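Local coordinates for diaminopimelate decarboxylase (Aquifex aeolicus, PDB 2P3E), which probably catalyses the pyridoxal 5'-phosphate-dependent decarboxylation of meso-diaminopimelate to L-lysine, the final step of lysine biosynthesis by the diaminopimelate pathway, at residues F32-Y37 with I308-M313; V23-L28 with I290-V295; N128-Q133 with S174-D179. All blocks are in the same frame, centred on the assembly; numbering follows the deposited sequence.

Interaction 1 of 3, residues F32-Y37 with I308-M313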
loop_
_atom_site.group_PDB
_atom_site.type_symbol
_atom_site.label_atom_id
_atom_site.label_comp_id
_atom_site.label_asym_id
_atom_site.label_seq_id
_atom_site.Cartn_x
_atom_site.Cartn_y
_atom_site.Cartn_z
ATOM N N PHE B 32 -22.908 6.964 -6.037
ATOM C CA PHE B 32 -21.538 6.804 -6.545
ATOM C C PHE B 32 -20.899 5.445 -6.236
ATOM O O PHE B 32 -19.807 5.133 -6.726
ATOM C CB PHE B 32 -20.652 7.956 -6.038
ATOM C CG PHE B 32 -21.035 9.299 -6.600
ATOM C CD1 PHE B 32 -20.763 9.615 -7.939
ATOM C CD2 PHE B 32 -21.694 10.243 -5.805
ATOM C CE1 PHE B 32 -21.138 10.856 -8.469
ATOM C CE2 PHE B 32 -22.061 11.469 -6.329
ATOM C CZ PHE B 32 -21.786 11.777 -7.658
ATOM N N GLY B 33 -21.576 4.645 -5.418
ATOM C CA GLY B 33 -21.080 3.335 -5.013
ATOM C C GLY B 33 -20.132 3.402 -3.812
ATOM O O GLY B 33 -19.734 4.490 -3.381
ATOM N N THR B 34 -19.795 2.237 -3.256
ATOM C CA THR B 34 -18.802 2.144 -2.179
ATOM C C THR B 34 -17.729 1.127 -2.585
ATOM O O THR B 34 -17.994 0.272 -3.429
ATOM C CB THR B 34 -19.435 1.719 -0.813
ATOM O OG1 THR B 34 -20.189 0.513 -0.988
ATOM C CG2 THR B 34 -20.348 2.816 -0.253
ATOM N N PRO B 35 -16.507 1.225 -2.007
ATOM C CA PRO B 35 -16.014 2.273 -1.104
ATOM C C PRO B 35 -16.022 3.655 -1.761
ATOM O O PRO B 35 -15.848 3.762 -2.977
ATOM C CB PRO B 35 -14.559 1.850 -0.815
ATOM C CG PRO B 35 -14.512 0.390 -1.146
ATOM C CD PRO B 35 -15.482 0.195 -2.277
ATOM N N LEU B 36 -16.239 4.689 -0.950
ATOM C CA LEU B 36 -16.310 6.072 -1.419
ATOM C C LEU B 36 -15.570 7.012 -0.468
ATOM O O LEU B 36 -15.869 7.059 0.740
ATOM C CB LEU B 36 -17.783 6.527 -1.531
ATOM C CG LEU B 36 -18.067 7.895 -2.167
ATOM C CD1 LEU B 36 -17.630 7.880 -3.631
ATOM C CD2 LEU B 36 -19.562 8.283 -2.063
ATOM N N TYR B 37 -14.606 7.755 -1.009
ATOM C CA TYR B 37 -13.985 8.848 -0.265
ATOM C C TYR B 37 -14.759 10.133 -0.506
ATOM O O TYR B 37 -14.947 10.560 -1.654
ATOM C CB TYR B 37 -12.527 9.036 -0.683
ATOM C CG TYR B 37 -11.541 8.182 0.096
ATOM C CD1 TYR B 37 -10.977 7.023 -0.456
ATOM C CD2 TYR B 37 -11.172 8.540 1.393
ATOM C CE1 TYR B 37 -10.042 6.245 0.282
ATOM C CE2 TYR B 37 -10.274 7.771 2.131
ATOM C CZ TYR B 37 -9.714 6.632 1.572
ATOM O OH TYR B 37 -8.809 5.914 2.341
ATOM N N ILE B 308 -18.184 -7.483 8.183
ATOM C CA ILE B 308 -17.346 -7.522 6.975
ATOM C C ILE B 308 -17.864 -6.490 5.986
ATOM O O ILE B 308 -19.044 -6.521 5.614
ATOM C CB ILE B 308 -17.318 -8.946 6.351
ATOM C CG1 ILE B 308 -16.812 -9.959 7.392
ATOM C CG2 ILE B 308 -16.449 -8.967 5.059
ATOM C CD1 ILE B 308 -17.086 -11.439 7.060
ATOM N N VAL B 309 -16.985 -5.570 5.583
ATOM C CA VAL B 309 -17.360 -4.444 4.719
ATOM C C VAL B 309 -16.612 -4.491 3.393
ATOM O O VAL B 309 -15.744 -5.359 3.212
ATOM C CB VAL B 309 -17.151 -3.065 5.445
ATOM C CG1 VAL B 309 -18.070 -2.970 6.675
ATOM C CG2 VAL B 309 -15.666 -2.848 5.841
ATOM N N ASP B 310 -16.929 -3.566 2.478
ATOM C CA ASP B 310 -16.322 -3.618 1.136
ATOM C C ASP B 310 -15.040 -2.801 0.994
ATOM O O ASP B 310 -14.387 -2.826 -0.049
ATOM C CB ASP B 310 -17.349 -3.314 0.016
ATOM C CG ASP B 310 -17.972 -1.909 0.103
ATOM O OD1 ASP B 310 -17.604 -1.078 0.964
ATOM O OD2 ASP B 310 -18.856 -1.634 -0.738
ATOM N N ALA B 311 -14.673 -2.088 2.050
ATOM C CA ALA B 311 -13.427 -1.328 2.078
ATOM C C ALA B 311 -12.448 -2.024 2.978
ATOM O O ALA B 311 -12.810 -2.519 4.058
ATOM C CB ALA B 311 -13.653 0.110 2.571
ATOM N N GLY B 312 -11.196 -2.065 2.557
ATOM C CA GLY B 312 -10.167 -2.721 3.361
ATOM C C GLY B 312 -8.859 -1.962 3.386
ATOM O O GLY B 312 -8.798 -0.751 3.080
ATOM N N MET B 313 -7.798 -2.680 3.756
ATOM C CA MET B 313 -6.474 -2.082 3.868
ATOM C C MET B 313 -5.987 -1.528 2.524
ATOM O O MET B 313 -5.073 -0.691 2.484
ATOM C CB MET B 313 -5.478 -3.096 4.443
ATOM C CG MET B 313 -5.173 -4.270 3.510
ATOM S SD MET B 313 -4.101 -5.499 4.301
ATOM C CE MET B 313 -2.545 -4.590 4.486
#

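Interaction 2 of 3, residues V23-L28 with I290-V295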
loop_
_atom_site.group_PDB
_atom_site.type_symbol
_atom_site.label_atom_id
_atom_site.label_comp_id
_atom_site.label_asym_id
_atom_site.label_seq_id
_atom_site.Cartn_x
_atom_site.Cartn_y
_atom_site.Cartn_z
ATOM N N VAL B 23 -25.193 17.319 2.398
ATOM C CA VAL B 23 -25.382 16.214 1.460
ATOM C C VAL B 23 -25.400 14.885 2.220
ATOM O O VAL B 23 -24.505 14.599 3.017
ATOM C CB VAL B 23 -24.306 16.182 0.329
ATOM C CG1 VAL B 23 -24.588 15.043 -0.659
ATOM C CG2 VAL B 23 -24.256 17.507 -0.414
ATOM N N SER B 24 -26.434 14.088 1.971
ATOM C CA SER B 24 -26.635 12.813 2.656
ATOM C C SER B 24 -25.548 11.834 2.204
ATOM O O SER B 24 -25.347 11.649 1.014
ATOM C CB SER B 24 -28.015 12.260 2.284
ATOM O OG SER B 24 -28.096 10.881 2.526
ATOM N N LEU B 25 -24.863 11.211 3.159
ATOM C CA LEU B 25 -23.891 10.168 2.845
ATOM C C LEU B 25 -24.536 8.928 2.257
ATOM O O LEU B 25 -23.948 8.262 1.413
ATOM C CB LEU B 25 -23.039 9.820 4.078
ATOM C CG LEU B 25 -22.041 10.978 4.280
ATOM C CD1 LEU B 25 -21.454 10.898 5.618
ATOM C CD2 LEU B 25 -20.933 11.027 3.190
ATOM N N LYS B 26 -25.752 8.612 2.694
ATOM C CA LYS B 26 -26.465 7.482 2.093
ATOM C C LYS B 26 -26.767 7.711 0.607
ATOM O O LYS B 26 -26.572 6.812 -0.212
ATOM C CB LYS B 26 -27.735 7.131 2.877
ATOM C CG LYS B 26 -28.460 5.913 2.317
ATOM C CD LYS B 26 -29.562 5.457 3.265
ATOM C CE LYS B 26 -30.190 4.168 2.781
ATOM N NZ LYS B 26 -31.453 3.868 3.549
ATOM N N GLU B 27 -27.224 8.911 0.252
ATOM C CA GLU B 27 -27.430 9.221 -1.160
ATOM C C GLU B 27 -26.134 9.150 -1.975
ATOM O O GLU B 27 -26.121 8.610 -3.072
ATOM C CB GLU B 27 -28.095 10.583 -1.366
ATOM C CG GLU B 27 -28.615 10.784 -2.827
ATOM C CD GLU B 27 -29.767 9.815 -3.225
ATOM O OE1 GLU B 27 -30.728 9.611 -2.439
ATOM O OE2 GLU B 27 -29.710 9.251 -4.337
ATOM N N LEU B 28 -25.056 9.712 -1.437
ATOM C CA LEU B 28 -23.763 9.634 -2.120
ATOM C C LEU B 28 -23.324 8.184 -2.343
ATOM O O LEU B 28 -22.858 7.844 -3.424
ATOM C CB LEU B 28 -22.676 10.410 -1.352
ATOM C CG LEU B 28 -22.812 11.932 -1.395
ATOM C CD1 LEU B 28 -21.852 12.524 -0.402
ATOM C CD2 LEU B 28 -22.541 12.471 -2.806
ATOM N N ILE B 290 -13.787 11.551 4.628
ATOM C CA ILE B 290 -14.341 10.387 5.300
ATOM C C ILE B 290 -14.505 9.248 4.292
ATOM O O ILE B 290 -14.709 9.492 3.090
ATOM C CB ILE B 290 -15.670 10.685 6.053
ATOM C CG1 ILE B 290 -16.805 11.003 5.099
ATOM C CG2 ILE B 290 -15.516 11.835 7.064
ATOM C CD1 ILE B 290 -18.122 11.056 5.814
ATOM N N LEU B 291 -14.378 8.018 4.767
ATOM C CA LEU B 291 -14.491 6.861 3.901
ATOM C C LEU B 291 -15.816 6.156 4.185
ATOM O O LEU B 291 -16.081 5.754 5.326
ATOM C CB LEU B 291 -13.311 5.905 4.098
ATOM C CG LEU B 291 -13.315 4.559 3.342
ATOM C CD1 LEU B 291 -13.344 4.769 1.828
ATOM C CD2 LEU B 291 -12.077 3.734 3.753
ATOM N N ILE B 292 -16.637 6.014 3.143
ATOM C CA ILE B 292 -17.927 5.330 3.263
ATOM C C ILE B 292 -17.789 3.923 2.738
ATOM O O ILE B 292 -17.236 3.698 1.650
ATOM C CB ILE B 292 -19.080 6.033 2.475
ATOM C CG1 ILE B 292 -19.145 7.542 2.790
ATOM C CG2 ILE B 292 -20.446 5.330 2.744
ATOM C CD1 ILE B 292 -19.229 7.904 4.297
ATOM N N THR B 293 -18.294 2.976 3.520
ATOM C CA THR B 293 -18.193 1.576 3.162
ATOM C C THR B 293 -19.513 0.864 3.454
ATOM O O THR B 293 -20.225 1.245 4.363
ATOM C CB THR B 293 -16.980 0.892 3.884
ATOM O OG1 THR B 293 -16.876 -0.470 3.471
ATOM C CG2 THR B 293 -17.099 0.953 5.420
ATOM N N GLN B 294 -19.826 -0.162 2.666
ATOM C CA GLN B 294 -21.066 -0.922 2.852
ATOM C C GLN B 294 -20.795 -2.283 3.493
ATOM O O GLN B 294 -19.863 -3.005 3.115
ATOM C CB GLN B 294 -21.776 -1.088 1.505
ATOM C CG GLN B 294 -23.143 -1.771 1.591
ATOM C CD GLN B 294 -23.714 -2.058 0.229
ATOM O OE1 GLN B 294 -23.059 -2.671 -0.624
ATOM N NE2 GLN B 294 -24.943 -1.624 0.013
ATOM N N VAL B 295 -21.623 -2.621 4.479
ATOM C CA VAL B 295 -21.583 -3.913 5.148
ATOM C C VAL B 295 -22.026 -5.021 4.177
ATOM O O VAL B 295 -23.092 -4.930 3.557
ATOM C CB VAL B 295 -22.476 -3.929 6.432
ATOM C CG1 VAL B 295 -22.456 -5.330 7.073
ATOM C CG2 VAL B 295 -22.027 -2.850 7.439
#

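Interaction 3 of 3, residues N128-Q133 with S174-D179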
loop_
_atom_site.group_PDB
_atom_site.type_symbol
_atom_site.label_atom_id
_atom_site.label_comp_id
_atom_site.label_asym_id
_atom_site.label_seq_id
_atom_site.Cartn_x
_atom_site.Cartn_y
_atom_site.Cartn_z
ATOM N N ASN B 128 15.160 21.474 0.250
ATOM C CA ASN B 128 15.514 21.093 1.615
ATOM C C ASN B 128 16.379 19.846 1.573
ATOM O O ASN B 128 15.892 18.721 1.375
ATOM C CB ASN B 128 14.265 20.923 2.500
ATOM C CG ASN B 128 13.528 22.230 2.701
ATOM O OD1 ASN B 128 14.154 23.286 2.865
ATOM N ND2 ASN B 128 12.205 22.175 2.697
ATOM N N VAL B 129 17.679 20.076 1.754
ATOM C CA VAL B 129 18.698 19.107 1.461
ATOM C C VAL B 129 18.908 18.144 2.623
ATOM O O VAL B 129 19.001 18.548 3.795
ATOM C CB VAL B 129 20.032 19.794 1.010
ATOM C CG1 VAL B 129 21.117 18.785 0.832
ATOM C CG2 VAL B 129 19.832 20.538 -0.321
ATOM N N GLU B 130 18.999 16.871 2.250
ATOM C CA GLU B 130 19.033 15.736 3.158
ATOM C C GLU B 130 20.414 15.079 3.290
ATOM O O GLU B 130 20.616 14.262 4.191
ATOM C CB GLU B 130 17.999 14.697 2.699
ATOM C CG GLU B 130 16.547 15.147 2.856
ATOM C CD GLU B 130 16.056 15.150 4.304
ATOM O OE1 GLU B 130 16.791 14.699 5.217
ATOM O OE2 GLU B 130 14.915 15.601 4.516
ATOM N N SER B 131 21.361 15.426 2.404
ATOM C CA SER B 131 22.728 14.910 2.514
ATOM C C SER B 131 23.767 15.801 1.830
ATOM O O SER B 131 23.445 16.629 0.977
ATOM C CB SER B 131 22.833 13.479 1.946
ATOM O OG SER B 131 22.534 13.496 0.561
ATOM N N ARG B 132 25.022 15.605 2.208
ATOM C CA ARG B 132 26.129 16.304 1.571
ATOM C C ARG B 132 26.343 15.865 0.116
ATOM O O ARG B 132 26.705 16.674 -0.738
ATOM C CB ARG B 132 27.411 16.065 2.354
ATOM C CG ARG B 132 28.558 16.948 1.877
ATOM C CD ARG B 132 29.741 16.878 2.818
ATOM N NE ARG B 132 29.495 17.595 4.073
ATOM C CZ ARG B 132 30.461 18.022 4.883
ATOM N NH1 ARG B 132 31.735 17.814 4.565
ATOM N NH2 ARG B 132 30.154 18.665 6.001
ATOM N N GLN B 133 26.150 14.575 -0.161
ATOM C CA GLN B 133 26.250 14.091 -1.530
ATOM C C GLN B 133 25.194 14.763 -2.423
ATOM O O GLN B 133 25.483 15.141 -3.565
ATOM C CB GLN B 133 26.164 12.564 -1.573
ATOM C CG GLN B 133 26.493 11.991 -2.934
ATOM C CD GLN B 133 26.698 10.494 -2.919
ATOM O OE1 GLN B 133 26.235 9.793 -2.013
ATOM N NE2 GLN B 133 27.412 9.992 -3.927
ATOM N N SER B 174 16.525 7.846 12.235
ATOM C CA SER B 174 15.861 7.939 10.931
ATOM C C SER B 174 16.851 8.369 9.864
ATOM O O SER B 174 17.936 8.855 10.182
ATOM C CB SER B 174 14.697 8.927 10.975
ATOM O OG SER B 174 15.089 10.226 10.547
ATOM N N LYS B 175 16.442 8.233 8.596
ATOM C CA LYS B 175 17.268 8.607 7.446
ATOM C C LYS B 175 17.289 10.118 7.202
ATOM O O LYS B 175 18.038 10.603 6.338
ATOM C CB LYS B 175 16.774 7.883 6.179
ATOM C CG LYS B 175 15.309 8.191 5.790
ATOM C CD LYS B 175 14.855 7.356 4.603
ATOM C CE LYS B 175 13.389 7.624 4.243
ATOM N NZ LYS B 175 12.867 6.648 3.238
ATOM N N PHE B 176 16.475 10.865 7.950
ATOM C CA PHE B 176 16.293 12.287 7.655
ATOM C C PHE B 176 17.164 13.251 8.477
ATOM O O PHE B 176 17.444 13.015 9.662
ATOM C CB PHE B 176 14.820 12.686 7.816
ATOM C CG PHE B 176 13.870 11.920 6.931
ATOM C CD1 PHE B 176 13.830 12.153 5.557
ATOM C CD2 PHE B 176 12.997 10.991 7.479
ATOM C CE1 PHE B 176 12.949 11.459 4.738
ATOM C CE2 PHE B 176 12.111 10.287 6.667
ATOM C CZ PHE B 176 12.084 10.532 5.292
ATOM N N GLY B 177 17.557 14.346 7.829
ATOM C CA GLY B 177 18.183 15.491 8.488
ATOM C C GLY B 177 19.626 15.280 8.908
ATOM O O GLY B 177 20.226 14.214 8.674
ATOM N N VAL B 178 20.193 16.316 9.504
ATOM C CA VAL B 178 21.508 16.233 10.112
ATOM C C VAL B 178 21.381 16.879 11.485
ATOM O O VAL B 178 20.651 17.860 11.659
ATOM C CB VAL B 178 22.618 16.904 9.231
ATOM C CG1 VAL B 178 22.401 18.417 9.065
ATOM C CG2 VAL B 178 24.006 16.644 9.790
ATOM N N ASP B 179 22.071 16.300 12.460
ATOM C CA ASP B 179 22.207 16.890 13.784
ATOM C C ASP B 179 22.482 18.368 13.625
ATOM O O ASP B 179 23.417 18.771 12.927
ATOM C CB ASP B 179 23.369 16.223 14.539
ATOM C CG ASP B 179 23.430 16.616 16.013
ATOM O OD1 ASP B 179 22.734 17.574 16.441
ATOM O OD2 ASP B 179 24.192 15.953 16.751
#

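Interaction 1 of 3, residues F32-Y37 with I308-M313
Thr34 and Asp310 join two loops of the beta domain that accompanies the TIM barrel in fold type III pyridoxal-phosphate decarboxylases: 32-37 leads from helix 25-32 into strand 36-40, while the segment 308-313 leaves strand 304-309. The side chain of Asp310 starts toward the facing loop at CB, and its first torsion (chi1 61°) sets CG between the backbone N and the carbonyl carbon, with CG 3.5 Å from Thr34 OG1. From there the carboxylate divides its work. OD1 turns to strand 289-301, accepting from Thr293 OG1 and from the backbone N of Gln294. OD2 receives the hydroxyl of Thr34 through its syn lone pair, with OG1 to OD2 a short 2.5 Å, and Thr34 CB follows at 3.4 Å from the same oxygen. Three donors thus grip one largely buried carboxylate and fix its rotation, while the Thr34 and Asp310 side chains cross at about a right angle. Pro35, next to Thr34, follows a cis peptide bond and lays its ring against 310-311. Pro35 CB lies 3.9 Å from Ala311 CB, and Pro35 CG, 3.8 Å from that same methyl, also comes within 3.4 Å of the carbonyl O of Asp310.

Interaction 2 of 3, residues V23-L28 with I290-V295
Leu25, in the first turn of helix 25-32, meets Ile290 and Ile292 of strand 289-301 in a wholly apolar, buried helix-on-sheet contact of the beta domain. All three side chains start toward the opposite segment. Leu25 and Ile290 meet tip to tip, with Leu25 CD1 only 3.3 Å from Ile290 CD1. That is tighter than usual for two methyls, so its exact value should be read with caution. The second branch, Leu25 CD2, leans toward Ile292, 3.7 Å from Ile292 CD1 and 3.9 Å from Ile292 CG1. The two side chains pass at a slant, and the bend of Ile292 at its second torsion (chi2 -53°) helps bring CD1 to both leucine methyls, Leu25 CD1 being 4.0 Å away. The leucine fork therefore bears on two residues that alternate along one side of the strand.

Polar bonds lie beside this apolar contact rather than in it. On the helix side, Ser24 is the N-cap: its OG accepts from Glu27 N at 3.1 Å in a nearly straight bond (172°), and its backbone O takes a helical bond from Leu28 N. Together they cap the helix in whose first turn Leu25 lies.

In the wider fold, Leu25 also packs on Leu18 and Ile20 of strand 17-20, part of the small antiparallel sheet that includes 23-24, and on Val38 of strand 36-40. Leu28, one turn further along the helix, rests on Leu36 and Val38, while strand 289-301 pairs antiparallel with both 36-40 and 368-371.

Interaction 3 of 3, residues N128-Q133 with S174-D179
Glu130 and Phe176 meet aslant, carboxylate and ring planes 66° apart, where two loops of the pyridoxal-binding TIM barrel adjoin: 128-133 links strand 126-129 to helix 132-145, while the segment 174-179 runs into strand 178-179. Glu130 bends at its second torsion (chi2 -74°), which brings the carboxylate back against the facing loop. Its CD reaches the Phe176 ring at the edge, in the ring plane, 3.9 Å from CD1; OE2 stands obliquely to the ring, 3.8 Å from the same atom. On one face of that ring lies Lys175 CG, 3.8 Å above the centre. OE1 points to the backbone beside the ring and accepts from Gly177 N at 2.7 Å, the donor lying almost in line with the C-O bond and the N-H pointing well (165°). The other oxygen, OE2, forms a salt bridge with Arg154 NH1 of strand 149-156. Were Glu130 replaced by an alanine, Gly177 N would probably lose its acceptor and Arg154 its carboxylate mate. The Phe176 side chain lies about 7 Å from that of Lys65, the probable cofactor lysine. With one oxygen on an amide and the other on a guanidinium, the buried Glu130 carboxylate is probably ionised and held against turning.

Interactions 1 and 2 share the beta domain, their centres 9 Å apart, and meet directly: Leu36 O and Ile292 N make a probable hydrogen bond between them. Both reach the same mixed sheet, in which strand 289-301 of interaction 2 lies next to strands 36-40 and 304-309 of interaction 1, yet their chemistry differs: interaction 2 is buried methyl packing beneath a helix, whereas interaction 1 is partly buried and combines a carboxylate-hydroxyl bond with proline packing. Interaction 3 lies on the opposite side of the chain's centre, about 39 and 43 Å away between centres, in the barrel. Buried and polar, it also borders the second subunit: Lys299 NZ of that subunit hydrogen-bonds Glu130 O.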